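Local coordinates for CELL WALL surface anchor family protein (Streptococcus pneumoniae, PDB 3ZGH) that probably helps pneumococci adhere to host cells by binding keratin 10 through a basic domain with an MSCRAMM-type fold, at residues A[122-127]-A[140-145]. Sequence-based numbering, arbitrary orientation.
Sequences LSYNTS and NGAQMN. With EDO (1,2-ethanediol), chain G.
The ring of Tyr124 reaches from strand 120-131 across to Ala142 and Gln143, joining the two antiparallel sheets of this MSCRAMM-type, keratin 10-binding domain: 120-131 belongs to the large sheet, and 143-145 is an outer strand of the small three-stranded one. No backbone hydrogen bond links 122-127 to 140-145, so side chains of 122-127, meeting Ala142 CB and backbone carbonyls of 140-145, make the junction together with one water. Tyr124 carries CG anti to its carbonyl carbon and beside the backbone N (chi1 -76°), which starts the ring on its way to 140-145, where it meets Ala142 CB and Gln143 O obliquely. Its CD2 packs on Ala142 CB at 3.9 Å, while CE2 lies 3.5 Å from Gln143 O. Leu122 CD1, from two residues earlier on the same strand, sits 3.5 Å above the Tyr124 ring plane, offset toward the rim; Phe148 of helix 146-149 also touches both side chains. Ala142 is itself buried, packing also on Asn111 and Leu155. Gln143 points CB away from 122-127, and its OE1 bonds Ser85 OG.

At the far end, Ser127 OG, anti to its carbonyl carbon (chi1 -55°), lies 3.0 Å from Asn140 O; Asn111 ND2 also bonds this hydroxyl oxygen and is its strongest polar partner. A 1,2-ethanediol, probably from the crystallisation liquor, lies beside Tyr124 and Asn125, its O2 accepting a nearly straight bond from Asn125 N (3.0 Å, 167°). Beyond the ring, one water ties the phenol to the small-sheet strand: hydrogen-bonded to Tyr124 OH at 3.0 Å, it donates to Gln143 O and accepts from Asn145 N at 2.8 Å.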
loop_
_atom_site.group_PDB
_atom_site.type_symbol
_atom_site.label_atom_id
_atom_site.label_comp_id
_atom_site.label_asym_id
_atom_site.label_seq_id
_atom_site.Cartn_x
_atom_site.Cartn_y
_atom_site.Cartn_z
ATOM N N LEU A 122 8.562 12.290 6.402
ATOM C CA LEU A 122 9.917 12.180 5.880
ATOM C C LEU A 122 9.874 11.214 4.730
ATOM O O LEU A 122 8.911 10.448 4.593
ATOM C CB LEU A 122 10.909 11.705 6.958
ATOM C CG LEU A 122 10.726 10.309 7.573
ATOM C CD1 LEU A 122 11.195 9.199 6.658
ATOM C CD2 LEU A 122 11.473 10.214 8.881
ATOM N N SER A 123 10.895 11.223 3.888
ATOM C CA SER A 123 10.885 10.324 2.753
ATOM C C SER A 123 12.008 9.330 2.822
ATOM O O SER A 123 13.073 9.642 3.316
ATOM C CB SER A 123 10.968 11.124 1.440
ATOM O OG SER A 123 12.039 12.025 1.506
ATOM N N TYR A 124 11.751 8.135 2.302
ATOM C CA TYR A 124 12.728 7.049 2.262
ATOM C C TYR A 124 13.135 6.759 0.811
ATOM O O TYR A 124 12.649 7.408 -0.101
ATOM C CB TYR A 124 12.105 5.799 2.885
ATOM C CG TYR A 124 12.019 5.795 4.409
ATOM C CD1 TYR A 124 13.111 6.197 5.183
ATOM C CD2 TYR A 124 10.861 5.353 5.078
ATOM C CE1 TYR A 124 13.056 6.171 6.561
ATOM C CE2 TYR A 124 10.799 5.329 6.476
ATOM C CZ TYR A 124 11.915 5.737 7.211
ATOM O OH TYR A 124 11.919 5.738 8.608
ATOM N N ASN A 125 14.019 5.787 0.598
ATOM C CA ASN A 125 14.482 5.437 -0.746
ATOM C C ASN A 125 13.334 5.053 -1.663
ATOM O O ASN A 125 12.383 4.381 -1.223
ATOM C CB ASN A 125 15.435 4.244 -0.704
ATOM C CG ASN A 125 16.763 4.552 0.033
ATOM O OD1 ASN A 125 17.199 5.705 0.110
ATOM N ND2 ASN A 125 17.401 3.506 0.555
ATOM N N THR A 126 13.438 5.443 -2.935
ATOM C CA THR A 126 12.502 5.000 -3.974
ATOM C C THR A 126 12.801 3.571 -4.400
ATOM O O THR A 126 13.937 3.246 -4.703
ATOM C CB THR A 126 12.595 5.916 -5.214
ATOM O OG1 THR A 126 12.105 7.213 -4.864
ATOM C CG2 THR A 126 11.754 5.365 -6.399
ATOM N N SER A 127 11.787 2.720 -4.442
ATOM C CA SER A 127 11.988 1.327 -4.821
ATOM C C SER A 127 11.742 1.118 -6.300
ATOM O O SER A 127 11.026 1.898 -6.938
ATOM C CB SER A 127 11.014 0.439 -4.052
ATOM O OG SER A 127 11.135 0.652 -2.654
ATOM N N ASN A 140 13.972 -3.108 -2.027
ATOM C CA ASN A 140 14.424 -1.997 -1.201
ATOM C C ASN A 140 13.202 -1.462 -0.453
ATOM O O ASN A 140 12.950 -0.249 -0.436
ATOM C CB ASN A 140 15.056 -0.891 -2.058
ATOM C CG ASN A 140 16.492 -1.213 -2.480
ATOM O OD1 ASN A 140 17.212 -1.934 -1.787
ATOM N ND2 ASN A 140 16.913 -0.660 -3.617
ATOM N N GLY A 141 12.436 -2.381 0.143
ATOM C CA GLY A 141 11.162 -2.029 0.765
ATOM C C GLY A 141 11.407 -1.262 2.053
ATOM O O GLY A 141 12.314 -1.588 2.836
ATOM N N ALA A 142 10.608 -0.225 2.250
ATOM C CA ALA A 142 10.777 0.652 3.401
ATOM C C ALA A 142 10.116 0.037 4.633
ATOM O O ALA A 142 9.322 -0.914 4.516
ATOM C CB ALA A 142 10.154 2.025 3.092
ATOM N N GLN A 143 10.383 0.607 5.800
ATOM C CA GLN A 143 9.740 0.093 7.011
ATOM C C GLN A 143 9.312 1.210 7.963
ATOM O O GLN A 143 9.837 2.316 7.900
ATOM C CB GLN A 143 10.679 -0.897 7.730
ATOM C CG GLN A 143 12.021 -0.332 8.154
ATOM C CD GLN A 143 12.968 -1.435 8.665
ATOM O OE1 GLN A 143 12.907 -1.823 9.827
ATOM N NE2 GLN A 143 13.809 -1.952 7.783
ATOM N N MET A 144 8.382 0.908 8.857
ATOM C CA MET A 144 7.981 1.870 9.867
ATOM C C MET A 144 8.235 1.323 11.255
ATOM O O MET A 144 7.714 0.254 11.625
ATOM C CB MET A 144 6.501 2.213 9.731
ATOM C CG MET A 144 6.012 3.105 10.875
ATOM S SD MET A 144 4.432 3.908 10.547
ATOM C CE MET A 144 3.305 2.515 10.524
ATOM N N ASN A 145 9.051 2.045 12.017
ATOM C CA ASN A 145 9.339 1.671 13.396
ATOM C C ASN A 145 8.125 1.944 14.311
ATOM O O ASN A 145 7.305 2.817 14.033
ATOM C CB ASN A 145 10.547 2.443 13.935
ATOM C CG ASN A 145 11.877 2.025 13.280
ATOM O OD1 ASN A 145 11.969 1.030 12.551
ATOM N ND2 ASN A 145 12.916 2.775 13.570
HETATM C C1 EDO G . 14.646 2.292 3.018
HETATM O O1 EDO G . 15.276 1.075 3.454
HETATM C C2 EDO G . 15.141 3.473 3.853
HETATM O O2 EDO G . 15.433 4.601 3.005
HETATM O O HOH W 1 10.570 3.954 10.567
#